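Local coordinates for protein cytosolic phospholipase A2 delta (Homo sapiens, PDB 5IZ5) that catalyses the calcium-dependent hydrolysis of glycerophospholipids at the sn-2 position, releasing a fatty acid with a preference for linoleic acid, at residues Ser362-Ser367 / Val650-Phe655; His373-Pro378 / Pro464-Leu469; Glu528-Asn533 / Leu602-Pro607; Ser536-Asp541 / Tyr770-Met775; Thr658-Met663 / Gln688-Tyr693. The protein carries 3 engineered substitutions. All coordinates share one frame; numbering follows the deposited sequence.

Interaction 1: Ser362-Ser367 / Val650-Phe655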
# COMPACT_ATOMS: atom_id res chain seq x y z
N SER B 362 -2.43 13.52 -9.48
CA SER B 362 -2.84 12.33 -8.72
C SER B 362 -4.07 11.66 -9.33
O SER B 362 -4.94 12.31 -9.92
CB SER B 362 -3.11 12.66 -7.25
OG SER B 362 -4.33 13.35 -7.10
N GLY B 363 -4.12 10.34 -9.18
CA GLY B 363 -5.23 9.55 -9.70
C GLY B 363 -5.38 8.20 -9.01
O GLY B 363 -4.46 7.71 -8.34
N ILE B 364 -6.57 7.62 -9.19
CA ILE B 364 -6.91 6.28 -8.71
C ILE B 364 -7.68 5.54 -9.78
O ILE B 364 -8.23 6.16 -10.70
CB ILE B 364 -7.78 6.32 -7.44
CG1 ILE B 364 -8.99 7.25 -7.65
CG2 ILE B 364 -6.96 6.79 -6.24
CD1 ILE B 364 -10.08 7.07 -6.62
N SER B 365 -7.70 4.21 -9.66
CA SER B 365 -8.53 3.34 -10.51
C SER B 365 -8.35 3.64 -12.02
O SER B 365 -7.20 3.73 -12.46
CB SER B 365 -9.98 3.40 -10.06
OG SER B 365 -10.58 2.11 -10.28
N GLY B 366 -9.43 3.77 -12.80
CA GLY B 366 -9.34 4.01 -14.25
C GLY B 366 -8.53 5.22 -14.70
O GLY B 366 -8.00 5.23 -15.82
N SER B 367 -8.44 6.24 -13.85
CA SER B 367 -7.61 7.41 -14.14
C SER B 367 -6.13 7.05 -14.28
O SER B 367 -5.42 7.70 -15.06
CB SER B 367 -7.75 8.47 -13.05
OG SER B 367 -9.00 9.11 -13.17
N VAL B 650 -5.53 -2.66 -2.30
CA VAL B 650 -6.86 -2.58 -2.85
C VAL B 650 -7.05 -1.24 -3.58
O VAL B 650 -6.41 -0.25 -3.26
CB VAL B 650 -7.85 -2.85 -1.69
CG1 VAL B 650 -8.97 -1.84 -1.63
CG2 VAL B 650 -8.38 -4.27 -1.79
N ASP B 651 -7.90 -1.26 -4.60
CA ASP B 651 -8.36 -0.05 -5.31
C ASP B 651 -9.03 0.90 -4.32
O ASP B 651 -9.84 0.45 -3.52
CB ASP B 651 -9.33 -0.53 -6.40
CG ASP B 651 -9.85 0.57 -7.29
OD1 ASP B 651 -9.92 1.73 -6.84
OD2 ASP B 651 -10.20 0.26 -8.45
N ALA B 652 -8.70 2.20 -4.36
CA ALA B 652 -9.36 3.20 -3.48
C ALA B 652 -10.88 3.22 -3.63
O ALA B 652 -11.60 3.54 -2.68
CB ALA B 652 -8.80 4.59 -3.75
N ALA B 653 -11.36 2.87 -4.82
CA ALA B 653 -12.79 2.79 -5.09
C ALA B 653 -13.57 1.81 -4.18
O ALA B 653 -14.79 1.87 -4.14
CB ALA B 653 -13.02 2.45 -6.56
N TYR B 654 -12.88 0.91 -3.48
CA TYR B 654 -13.53 0.06 -2.47
C TYR B 654 -14.00 0.84 -1.24
O TYR B 654 -14.87 0.37 -0.50
CB TYR B 654 -12.61 -1.06 -1.98
CG TYR B 654 -12.46 -2.23 -2.92
CD1 TYR B 654 -11.55 -2.20 -3.96
CD2 TYR B 654 -13.22 -3.39 -2.75
CE1 TYR B 654 -11.40 -3.28 -4.81
CE2 TYR B 654 -13.07 -4.47 -3.60
CZ TYR B 654 -12.16 -4.41 -4.63
OH TYR B 654 -12.00 -5.48 -5.51
N PHE B 655 -13.38 1.99 -1.00
CA PHE B 655 -13.67 2.80 0.19
C PHE B 655 -14.10 4.22 -0.15
O PHE B 655 -15.23 4.59 0.14
CB PHE B 655 -12.47 2.81 1.13
CG PHE B 655 -12.21 1.48 1.78
CD1 PHE B 655 -11.57 0.47 1.07
CD2 PHE B 655 -12.60 1.23 3.09
CE1 PHE B 655 -11.33 -0.76 1.65
CE2 PHE B 655 -12.36 -0.00 3.68
CZ PHE B 655 -11.72 -1.00 2.96
O HOH W 1 -6.84 2.97 -6.64

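Interaction 2: His373-Pro378 / Pro464-Leu469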
# COMPACT_ATOMS: atom_id res chain seq x y z
N HIS B 373 -0.31 5.28 -19.47
CA HIS B 373 -0.05 5.36 -20.90
C HIS B 373 0.76 6.61 -21.26
O HIS B 373 1.75 6.53 -21.99
CB HIS B 373 -1.36 5.36 -21.69
CG HIS B 373 -1.15 5.46 -23.17
ND1 HIS B 373 -1.82 6.37 -23.96
CD2 HIS B 373 -0.32 4.78 -24.00
CE1 HIS B 373 -1.43 6.24 -25.21
NE2 HIS B 373 -0.52 5.28 -25.26
N LEU B 374 0.33 7.76 -20.75
CA LEU B 374 0.99 9.02 -21.08
C LEU B 374 2.42 9.08 -20.59
O LEU B 374 3.32 9.46 -21.34
CB LEU B 374 0.20 10.20 -20.53
CG LEU B 374 -1.14 10.47 -21.21
CD1 LEU B 374 -1.89 11.57 -20.47
CD2 LEU B 374 -0.97 10.83 -22.68
N TYR B 375 2.64 8.69 -19.33
CA TYR B 375 3.97 8.75 -18.74
C TYR B 375 4.96 7.71 -19.30
O TYR B 375 6.13 7.73 -18.96
CB TYR B 375 3.89 8.70 -17.21
CG TYR B 375 3.53 10.03 -16.60
CD1 TYR B 375 4.52 10.89 -16.13
CD2 TYR B 375 2.21 10.44 -16.50
CE1 TYR B 375 4.19 12.11 -15.57
CE2 TYR B 375 1.87 11.66 -15.94
CZ TYR B 375 2.87 12.49 -15.48
OH TYR B 375 2.54 13.70 -14.93
N GLY B 376 4.48 6.81 -20.16
CA GLY B 376 5.36 6.00 -20.99
C GLY B 376 6.12 6.81 -22.04
O GLY B 376 7.19 6.39 -22.49
N ASP B 377 5.56 7.95 -22.44
CA ASP B 377 6.25 8.92 -23.31
C ASP B 377 6.84 10.03 -22.44
O ASP B 377 6.09 10.81 -21.84
CB ASP B 377 5.25 9.50 -24.32
CG ASP B 377 5.84 10.62 -25.17
OD1 ASP B 377 7.05 10.91 -25.08
OD2 ASP B 377 5.07 11.25 -25.93
N PRO B 378 8.18 10.13 -22.37
CA PRO B 378 8.83 11.15 -21.52
C PRO B 378 8.50 12.61 -21.89
O PRO B 378 8.79 13.52 -21.10
CB PRO B 378 10.33 10.90 -21.74
CG PRO B 378 10.45 9.57 -22.38
CD PRO B 378 9.17 9.31 -23.10
N PRO B 464 3.50 12.37 -11.31
CA PRO B 464 2.31 11.53 -11.21
C PRO B 464 2.26 10.76 -9.89
O PRO B 464 3.26 10.17 -9.47
CB PRO B 464 2.46 10.58 -12.39
CG PRO B 464 3.93 10.42 -12.54
CD PRO B 464 4.57 11.70 -12.06
N LEU B 465 1.10 10.76 -9.25
CA LEU B 465 0.89 10.09 -7.97
C LEU B 465 -0.29 9.12 -8.07
O LEU B 465 -1.43 9.53 -8.32
CB LEU B 465 0.65 11.13 -6.88
CG LEU B 465 1.84 12.06 -6.62
CD1 LEU B 465 1.41 13.37 -5.97
CD2 LEU B 465 2.90 11.37 -5.78
N TYR B 466 -0.01 7.83 -7.89
CA TYR B 466 -1.02 6.80 -8.01
C TYR B 466 -1.30 6.25 -6.61
O TYR B 466 -0.35 5.99 -5.85
CB TYR B 466 -0.54 5.66 -8.90
CG TYR B 466 0.09 6.04 -10.24
CD1 TYR B 466 -0.61 5.87 -11.44
CD2 TYR B 466 1.40 6.51 -10.32
CE1 TYR B 466 -0.04 6.18 -12.67
CE2 TYR B 466 1.98 6.83 -11.54
CZ TYR B 466 1.26 6.66 -12.72
OH TYR B 466 1.82 6.97 -13.94
N LEU B 467 -2.57 6.07 -6.26
CA LEU B 467 -2.93 5.65 -4.89
C LEU B 467 -3.59 4.28 -4.80
O LEU B 467 -4.31 3.85 -5.70
CB LEU B 467 -3.86 6.67 -4.22
CG LEU B 467 -3.38 7.67 -3.15
CD1 LEU B 467 -1.88 7.73 -2.93
CD2 LEU B 467 -3.93 9.05 -3.48
N SER B 468 -3.31 3.61 -3.68
CA SER B 468 -4.00 2.39 -3.29
C SER B 468 -4.14 2.32 -1.77
O SER B 468 -3.46 3.04 -1.06
CB SER B 468 -3.21 1.18 -3.76
OG SER B 468 -2.02 1.08 -3.01
N LEU B 469 -5.00 1.44 -1.29
CA LEU B 469 -5.20 1.22 0.15
C LEU B 469 -4.65 -0.13 0.55
O LEU B 469 -4.92 -1.12 -0.12
CB LEU B 469 -6.70 1.25 0.48
CG LEU B 469 -7.40 2.62 0.47
CD1 LEU B 469 -8.91 2.48 0.63
CD2 LEU B 469 -6.84 3.52 1.55

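Interaction 3: Glu528-Asn533 / Leu602-Pro607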
# COMPACT_ATOMS: atom_id res chain seq x y z
N GLU B 528 -1.19 -1.20 -12.62
CA GLU B 528 -2.51 -0.77 -13.07
C GLU B 528 -3.61 -1.70 -12.56
O GLU B 528 -4.69 -1.24 -12.18
CB GLU B 528 -2.56 -0.69 -14.60
CG GLU B 528 -1.80 0.50 -15.14
CD GLU B 528 -1.68 0.46 -16.65
OE1 GLU B 528 -0.95 -0.41 -17.17
OE2 GLU B 528 -2.31 1.30 -17.32
N ALA B 529 -3.31 -3.00 -12.51
CA ALA B 529 -4.26 -3.99 -12.01
C ALA B 529 -4.59 -3.78 -10.53
O ALA B 529 -5.75 -3.92 -10.16
CB ALA B 529 -3.73 -5.39 -12.23
N ILE B 530 -3.58 -3.47 -9.71
CA ILE B 530 -3.74 -3.15 -8.28
C ILE B 530 -4.56 -1.89 -8.13
O ILE B 530 -5.51 -1.84 -7.35
CB ILE B 530 -2.38 -2.83 -7.58
CG1 ILE B 530 -1.34 -3.93 -7.76
CG2 ILE B 530 -2.58 -2.46 -6.10
CD1 ILE B 530 -1.72 -5.29 -7.25
N TRP B 531 -4.17 -0.85 -8.86
CA TRP B 531 -4.82 0.45 -8.77
C TRP B 531 -6.30 0.39 -9.15
O TRP B 531 -7.11 1.13 -8.61
CB TRP B 531 -4.10 1.48 -9.65
CG TRP B 531 -2.67 1.72 -9.23
CD1 TRP B 531 -2.16 1.66 -7.97
CD2 TRP B 531 -1.58 2.08 -10.08
NE1 TRP B 531 -0.83 1.95 -7.97
CE2 TRP B 531 -0.44 2.21 -9.26
CE3 TRP B 531 -1.45 2.29 -11.46
CZ2 TRP B 531 0.81 2.56 -9.76
CZ3 TRP B 531 -0.21 2.63 -11.96
CH2 TRP B 531 0.90 2.76 -11.12
N SER B 532 -6.62 -0.48 -10.10
CA SER B 532 -7.98 -0.64 -10.59
C SER B 532 -8.57 -2.02 -10.26
O SER B 532 -9.41 -2.52 -11.02
CB SER B 532 -8.03 -0.37 -12.10
OG SER B 532 -7.28 -1.33 -12.83
N ASN B 533 -8.13 -2.63 -9.16
CA ASN B 533 -8.61 -4.00 -8.82
C ASN B 533 -10.05 -4.12 -8.31
O ASN B 533 -10.50 -5.21 -7.95
CB ASN B 533 -7.62 -4.80 -7.94
CG ASN B 533 -7.53 -4.31 -6.50
OD1 ASN B 533 -8.33 -3.52 -6.02
ND2 ASN B 533 -6.52 -4.82 -5.78
N LEU B 602 -8.57 -12.35 -4.25
CA LEU B 602 -8.93 -11.25 -5.12
C LEU B 602 -7.75 -10.31 -5.34
O LEU B 602 -7.57 -9.78 -6.44
CB LEU B 602 -10.08 -10.45 -4.51
CG LEU B 602 -11.49 -10.98 -4.77
CD1 LEU B 602 -12.50 -10.15 -3.97
CD2 LEU B 602 -11.84 -11.01 -6.25
N HIS B 603 -6.97 -10.12 -4.29
CA HIS B 603 -5.96 -9.08 -4.21
C HIS B 603 -4.54 -9.63 -4.25
O HIS B 603 -4.29 -10.76 -3.85
CB HIS B 603 -6.17 -8.28 -2.93
CG HIS B 603 -7.58 -7.79 -2.77
ND1 HIS B 603 -8.30 -7.25 -3.82
CD2 HIS B 603 -8.40 -7.78 -1.70
CE1 HIS B 603 -9.50 -6.92 -3.39
NE2 HIS B 603 -9.59 -7.22 -2.11
N GLN B 604 -3.61 -8.81 -4.74
CA GLN B 604 -2.19 -9.17 -4.77
C GLN B 604 -1.68 -9.40 -3.34
O GLN B 604 -2.13 -8.75 -2.39
CB GLN B 604 -1.37 -8.08 -5.49
CG GLN B 604 0.04 -8.46 -5.86
CD GLN B 604 0.06 -9.43 -7.01
OE1 GLN B 604 -0.15 -10.63 -6.81
NE2 GLN B 604 0.30 -8.93 -8.22
N ARG B 605 -0.79 -10.36 -3.17
CA ARG B 605 -0.16 -10.60 -1.87
C ARG B 605 1.29 -10.10 -1.84
O ARG B 605 2.25 -10.87 -1.75
CB ARG B 605 -0.29 -12.07 -1.48
CG ARG B 605 -1.70 -12.40 -1.05
CD ARG B 605 -1.92 -13.88 -0.83
NE ARG B 605 -3.25 -14.15 -0.27
CZ ARG B 605 -3.63 -15.32 0.23
NH1 ARG B 605 -2.80 -16.36 0.24
NH2 ARG B 605 -4.86 -15.47 0.72
N SER B 606 1.42 -8.78 -1.88
CA SER B 606 2.72 -8.15 -2.05
C SER B 606 3.56 -8.27 -0.79
O SER B 606 3.07 -8.04 0.30
CB SER B 606 2.55 -6.68 -2.40
OG SER B 606 1.93 -6.56 -3.67
N PRO B 607 4.84 -8.65 -0.95
CA PRO B 607 5.74 -8.63 0.19
C PRO B 607 5.79 -7.25 0.83
O PRO B 607 5.82 -6.25 0.12
CB PRO B 607 7.09 -8.99 -0.43
CG PRO B 607 6.74 -9.83 -1.61
CD PRO B 607 5.49 -9.19 -2.16

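Interaction 4: Ser536-Asp541 / Tyr770-Met775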
# COMPACT_ATOMS: atom_id res chain seq x y z
N SER B 536 -11.29 -6.81 -10.29
CA SER B 536 -11.13 -8.17 -9.77
C SER B 536 -12.39 -8.62 -9.06
O SER B 536 -12.81 -9.76 -9.19
CB SER B 536 -9.94 -8.27 -8.80
OG SER B 536 -8.74 -7.90 -9.43
N LEU B 537 -13.00 -7.72 -8.30
CA LEU B 537 -14.24 -8.05 -7.63
C LEU B 537 -15.39 -8.16 -8.62
O LEU B 537 -16.24 -9.03 -8.48
CB LEU B 537 -14.55 -7.03 -6.54
CG LEU B 537 -15.92 -7.03 -5.86
CD1 LEU B 537 -15.83 -6.34 -4.51
CD2 LEU B 537 -17.00 -6.35 -6.71
N ASN B 538 -15.42 -7.30 -9.64
CA ASN B 538 -16.46 -7.41 -10.66
C ASN B 538 -16.34 -8.70 -11.47
O ASN B 538 -17.34 -9.27 -11.91
CB ASN B 538 -16.45 -6.23 -11.61
CG ASN B 538 -16.90 -4.95 -10.95
OD1 ASN B 538 -17.35 -4.95 -9.80
ND2 ASN B 538 -16.78 -3.84 -11.67
N LEU B 539 -15.10 -9.16 -11.67
CA LEU B 539 -14.88 -10.40 -12.41
C LEU B 539 -15.37 -11.57 -11.56
O LEU B 539 -15.97 -12.51 -12.07
CB LEU B 539 -13.39 -10.58 -12.75
CG LEU B 539 -13.00 -11.64 -13.79
CD1 LEU B 539 -13.73 -11.49 -15.12
CD2 LEU B 539 -11.49 -11.61 -14.03
N LEU B 540 -15.14 -11.48 -10.25
CA LEU B 540 -15.53 -12.55 -9.34
C LEU B 540 -17.05 -12.71 -9.27
O LEU B 540 -17.56 -13.83 -9.31
CB LEU B 540 -14.94 -12.27 -7.95
CG LEU B 540 -15.33 -13.29 -6.84
CD1 LEU B 540 -14.13 -13.84 -6.07
CD2 LEU B 540 -16.31 -12.67 -5.85
N ASP B 541 -17.78 -11.59 -9.17
CA ASP B 541 -19.25 -11.62 -9.15
C ASP B 541 -19.87 -12.06 -10.48
O ASP B 541 -20.85 -12.81 -10.50
CB ASP B 541 -19.83 -10.25 -8.80
CG ASP B 541 -19.68 -9.88 -7.33
OD1 ASP B 541 -19.26 -10.73 -6.51
OD2 ASP B 541 -20.01 -8.72 -7.00
N TYR B 770 -21.23 4.46 -20.78
CA TYR B 770 -20.07 4.84 -19.96
C TYR B 770 -20.11 4.19 -18.58
O TYR B 770 -19.51 4.69 -17.64
CB TYR B 770 -20.03 6.36 -19.83
CG TYR B 770 -20.09 7.07 -21.16
CD1 TYR B 770 -19.13 6.84 -22.14
CD2 TYR B 770 -21.11 7.99 -21.45
CE1 TYR B 770 -19.17 7.50 -23.36
CE2 TYR B 770 -21.16 8.65 -22.67
CZ TYR B 770 -20.19 8.40 -23.62
OH TYR B 770 -20.23 9.06 -24.82
N THR B 771 -20.83 3.08 -18.47
CA THR B 771 -20.94 2.37 -17.20
C THR B 771 -19.59 1.72 -16.82
O THR B 771 -18.80 1.38 -17.69
CB THR B 771 -22.09 1.33 -17.24
OG1 THR B 771 -22.26 0.76 -15.94
CG2 THR B 771 -21.82 0.21 -18.25
N LEU B 772 -19.38 1.55 -15.52
CA LEU B 772 -18.08 1.14 -14.96
C LEU B 772 -17.40 0.01 -15.72
O LEU B 772 -16.25 0.12 -16.12
CB LEU B 772 -18.25 0.72 -13.49
CG LEU B 772 -16.98 0.36 -12.71
CD1 LEU B 772 -16.02 1.54 -12.65
CD2 LEU B 772 -17.36 -0.09 -11.31
N SER B 773 -18.12 -1.09 -15.92
CA SER B 773 -17.49 -2.27 -16.48
C SER B 773 -17.40 -2.28 -18.00
O SER B 773 -16.73 -3.14 -18.53
CB SER B 773 -18.18 -3.54 -15.99
OG SER B 773 -17.98 -3.69 -14.59
N ASN B 774 -18.07 -1.36 -18.70
CA ASN B 774 -18.00 -1.36 -20.15
C ASN B 774 -16.60 -1.00 -20.62
O ASN B 774 -16.05 0.03 -20.24
CB ASN B 774 -19.02 -0.40 -20.77
CG ASN B 774 -19.07 -0.50 -22.29
OD1 ASN B 774 -18.58 -1.46 -22.88
ND2 ASN B 774 -19.68 0.50 -22.92
N MET B 775 -16.03 -1.87 -21.45
CA MET B 775 -14.69 -1.70 -21.98
C MET B 775 -14.70 -1.60 -23.51
O MET B 775 -13.65 -1.70 -24.15
CB MET B 775 -13.80 -2.86 -21.52
CG MET B 775 -13.34 -2.78 -20.06
SD MET B 775 -12.23 -1.41 -19.68
CE MET B 775 -11.14 -1.40 -21.10

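Interaction 5: Thr658-Met663 / Gln688-Tyr693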
# COMPACT_ATOMS: atom_id res chain seq x y z
N THR B 658 -11.54 9.12 -4.20
CA THR B 658 -10.69 10.30 -4.28
C THR B 658 -9.20 9.95 -4.32
O THR B 658 -8.76 8.95 -3.73
CB THR B 658 -10.92 11.24 -3.09
OG1 THR B 658 -10.19 12.46 -3.28
CG2 THR B 658 -10.49 10.60 -1.75
N SER B 659 -8.43 10.77 -5.03
CA SER B 659 -6.97 10.65 -5.03
C SER B 659 -6.33 11.74 -4.17
O SER B 659 -5.12 11.97 -4.25
CB SER B 659 -6.43 10.69 -6.47
OG SER B 659 -6.69 11.92 -7.10
N SER B 660 -7.13 12.37 -3.30
CA SER B 660 -6.71 13.54 -2.53
C SER B 660 -5.62 13.35 -1.47
O SER B 660 -4.86 14.28 -1.21
CB SER B 660 -7.94 14.19 -1.88
OG SER B 660 -8.56 13.30 -0.97
N PRO B 661 -5.53 12.16 -0.85
CA PRO B 661 -4.50 11.99 0.19
C PRO B 661 -3.07 12.37 -0.24
O PRO B 661 -2.30 12.89 0.56
CB PRO B 661 -4.59 10.50 0.53
CG PRO B 661 -5.99 10.15 0.20
CD PRO B 661 -6.35 10.94 -1.02
N SER B 662 -2.74 12.11 -1.50
CA SER B 662 -1.43 12.48 -2.04
C SER B 662 -1.23 14.00 -2.11
O SER B 662 -0.10 14.49 -2.05
CB SER B 662 -1.23 11.85 -3.43
OG SER B 662 -0.77 10.51 -3.30
N MET B 663 -2.33 14.75 -2.24
CA MET B 663 -2.29 16.21 -2.22
C MET B 663 -2.01 16.78 -0.82
O MET B 663 -1.74 17.97 -0.70
CB MET B 663 -3.59 16.82 -2.79
CG MET B 663 -3.85 16.49 -4.26
SD MET B 663 -2.48 16.99 -5.32
CE MET B 663 -3.03 16.47 -6.94
N GLN B 688 -17.12 15.83 -0.75
CA GLN B 688 -17.68 15.98 0.61
C GLN B 688 -17.12 14.98 1.61
O GLN B 688 -16.83 15.34 2.76
CB GLN B 688 -19.20 15.90 0.59
CG GLN B 688 -19.84 17.15 0.03
CD GLN B 688 -21.35 17.11 0.02
OE1 GLN B 688 -21.96 16.11 -0.37
NE2 GLN B 688 -21.96 18.20 0.46
N GLN B 689 -16.95 13.74 1.16
CA GLN B 689 -16.39 12.72 2.02
C GLN B 689 -14.95 13.08 2.30
O GLN B 689 -14.51 12.99 3.45
CB GLN B 689 -16.42 11.35 1.34
CG GLN B 689 -17.80 10.91 0.86
CD GLN B 689 -18.04 9.43 1.05
OE1 GLN B 689 -18.11 8.68 0.08
NE2 GLN B 689 -18.16 9.00 2.30
N THR B 690 -14.21 13.51 1.27
CA THR B 690 -12.82 13.93 1.51
C THR B 690 -12.76 15.10 2.49
O THR B 690 -11.88 15.12 3.33
CB THR B 690 -11.91 14.18 0.27
OG1 THR B 690 -11.29 15.47 0.40
CG2 THR B 690 -12.61 14.08 -1.04
N GLU B 691 -13.70 16.04 2.41
CA GLU B 691 -13.71 17.17 3.34
C GLU B 691 -13.90 16.70 4.79
O GLU B 691 -13.19 17.14 5.69
CB GLU B 691 -14.80 18.19 2.99
CG GLU B 691 -14.68 19.46 3.85
CD GLU B 691 -15.62 19.49 5.03
OE1 GLU B 691 -16.83 19.21 4.85
OE2 GLU B 691 -15.16 19.81 6.15
N LEU B 692 -14.88 15.82 5.00
CA LEU B 692 -15.10 15.22 6.32
C LEU B 692 -13.86 14.46 6.79
O LEU B 692 -13.45 14.57 7.95
CB LEU B 692 -16.26 14.23 6.29
CG LEU B 692 -17.39 14.44 7.31
CD1 LEU B 692 -18.38 13.28 7.30
CD2 LEU B 692 -16.84 14.61 8.72
N TYR B 693 -13.29 13.68 5.88
CA TYR B 693 -12.09 12.90 6.15
C TYR B 693 -10.95 13.82 6.61
O TYR B 693 -10.31 13.54 7.63
CB TYR B 693 -11.74 12.11 4.89
CG TYR B 693 -10.75 10.97 5.03
CD1 TYR B 693 -11.17 9.72 5.48
CD2 TYR B 693 -9.43 11.12 4.64
CE1 TYR B 693 -10.28 8.65 5.57
CE2 TYR B 693 -8.54 10.07 4.73
CZ TYR B 693 -8.97 8.84 5.19
OH TYR B 693 -8.07 7.80 5.27

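Interaction 1: Ser362-Ser367 / Val650-Phe655
The hydroxyl of Ser-365 reaches across to the carboxylate of Asp-651 and gives its proton in a hydrogen bond of 2.6 Å from OG to OD2, on the syn lone pair, the side that faces OD1. CB of Ser-365 follows from the side of the two oxygens, 3.5 Å from OD2, and this is the close end of the contact. The other carboxylate oxygen is tied within its own loop: the backbone N of Ala-653 meets Asp-651 OD1 at 2.7 Å from above the carboxylate plane, closing an Asx turn. Extended from its backbone with CG anti to N (chi1 -177°), Asp-651 carries the carboxylate to the serine, while Asn-533 receives the aspartate's backbone N-H. This is the Ser-Asp dyad of the patatin-like phospholipases: Ser-365 is the nucleophile, sitting in the tight turn between strand 360-363 and helix 367-375, and Asp-651 is probably the proton acceptor, as in relatives. An asparagine at Asp-651 would probably leave the serine hydroxyl without its carboxylate acceptor and with no equivalent general base. The packing is looser toward Ile-364, whose CG2 touches CB of Ala-652 at 3.8 Å and whose CD1 stands 4.0 Å from that methyl. Here a water takes part, accepting from Ala-652 N at 3.0 Å and, weakly, from Ser-365 N at 3.4 Å.

Interaction 2: His373-Pro378 / Pro464-Leu469
The pyrrolidine of Pro-464 lies broadly over one face of the Tyr-375 ring. Its CG is 3.7 Å from the ring centroid and 19° off the normal, a CH-pi contact; it is displaced toward the rim and comes within 3.5 Å of CE1. On the phenol side of the ring, CB of the proline sits 3.7 Å from CZ, while CD lies 3.6 Å from CE1. With chi1 at -80°, CG of Tyr-375 stands beside its backbone N and anti to the carbonyl carbon, which turns the ring from the helix 367-375 side onto strand 463-471. Tyr-466 adds a lighter touch, its OH 4.2 Å from CB of Tyr-375, although that hydroxyl bonds to Gln-452. The Tyr-375 hydroxyl bonds to Pro-462 O, and Trp-380 packs edge-to-face with the same ring. A serine in place of Tyr-375 would probably take the aromatic face away from Pro-464 and leave Pro-462 O without this phenol. Helix and central sheet of the catalytic domain are thus joined here by C-H groups against an aromatic face, with the polar ends of both tyrosines turned to partners beyond the contact.

Interaction 3: Glu528-Asn533 / Leu602-Pro607
CD1 of Ile-530 presses on the aliphatic start of Gln-604, 3.3 Å from CB and 3.9 Å from CG, the side chains crossing at about a right angle. The second meeting is of nitrogens without a hydrogen bond: ND2 of Asn-533 lies 3.6 Å from ND1 of His-603, oblique to the ring, with the amide and imidazole planes 35° apart. One shell out, the bend of Gln-604 at chi2 (73°) takes its amide off the isoleucine, and NE2 bonds to Asp-430. The Asn-533 amide has both ends occupied: OD1 accepts from the backbone N of Asp-651 and ND2 donates to Leu-649 O. His-603 packs edge-to-face with Tyr-654. The end of helix 524-531 is held by Ser-532, whose OG and N reach Glu-528 O from opposite faces of the carbonyl plane, OG at 2.7 Å; the same OG also bonds to Trp-369 and Trp-432. Loop 602-607 therefore supplies carbon and ring surface, while the polar ends of Asn-533 are spent on Leu-649 and Asp-651. Gripped at both oxygen and nitrogen, the asparagine is fixed in rotation and is likely to position the backbone of Asp-651, consistent with a second-shell role.

Interaction 4: Ser536-Asp541 / Tyr770-Met775
The hydroxyl of Ser-773 lies between two groups: its OG is hydrogen-bonded with Arg-577 O, and ND2 of Asn-538 stands 3.2 Å from that OG across the contact. The other end of the Asn-538 amide, OD1, accepts from NH1 of Arg-577, so one arginine deals with both sides, by its guanidinium toward helix 534-543 and by its carbonyl toward the turn. NH2 of Arg-577, a residue outside both segments, also pairs with Asp-541 OD2. Asn-538 points toward 770-775 with CG beside its backbone N, opposite the carbonyl carbon (chi1 -69°), which brings the amide nitrogen out between Ser-773 and Leu-772. From the leucine only CD2 comes close, 3.8 Å from ND2, its side chain crossing that of the asparagine at about a right angle. The serine and leucine are the two central residues of a type I beta turn from Thr-771 to Asn-774, closed by Asn-774 N to Thr-771 O at 3.0 Å, and both point toward the helix. CD1 of the leucine is the branch nearer Ser-365; the Leu-772 side chain is about 4 Å from Gly-334 of the substrate site and about 6 Å from the side chain of that nucleophile (nearest atoms), so the turn borders the catalytic pocket. Helix 534-543 is backed by helix 428-441, where Ser-536 and Leu-540 touch Phe-428, while Tyr-770 packs on helix 779-794.

Interaction 5: Thr658-Met663 / Gln688-Tyr693
Van der Waals contact carries this interface, with Thr-690 of helix 685-696 at its centre. Its CG2 rests 3.7 Å from OG1 of Thr-658 and 3.9 Å from CB of the same residue, and its CB lies 3.7 Å from OG of Ser-660. The polar contacts stay mainly inside segment 658-663. OG1 of Thr-658, anti to its own N at chi1 -174°, shares a hydrogen bond of 2.9 Å with OG of Ser-660, and either hydroxyl could be the donor. The Thr-690 hydroxyl has no hydrogen-bonding partner in the model although the contact buries it; its OG1 is 3.7 Å from Ser-660 OG, as near as CB is. Farther along the helix Tyr-693 bonds through OH to Trp-484. In the loop, Ser-659 OG pairs with Ser-362. The arrangement is a helix laid on the connection between strands 649-650 and 672-676 in the catalytic alpha/beta domain, with the Thr-658 side chain about 10 Å from that of Asp-651.

Interaction 1 holds the catalytic pair, and the other four touch it. Interaction 2 shares its sheet: Gly-363 N lies 2.9 Å from Leu-465 O, and Val-650 N 2.7 Å from Leu-469 O, so the strands leading to the serine and the aspartate both pair with the same edge of strand 463-471. Interaction 3 reaches the aspartate directly, with Asn-533 OD1 2.7 Å from Asp-651 N. Interaction 5 meets the nucleophile's strand where Ser-362 OG is 2.8 Å from Ser-659 OG. Interaction 4, at the pocket's border, touches interaction 1 through Leu-537 CB, 3.2 Å from Tyr-654 OH; its centre is about 24 Å from that of interaction 5.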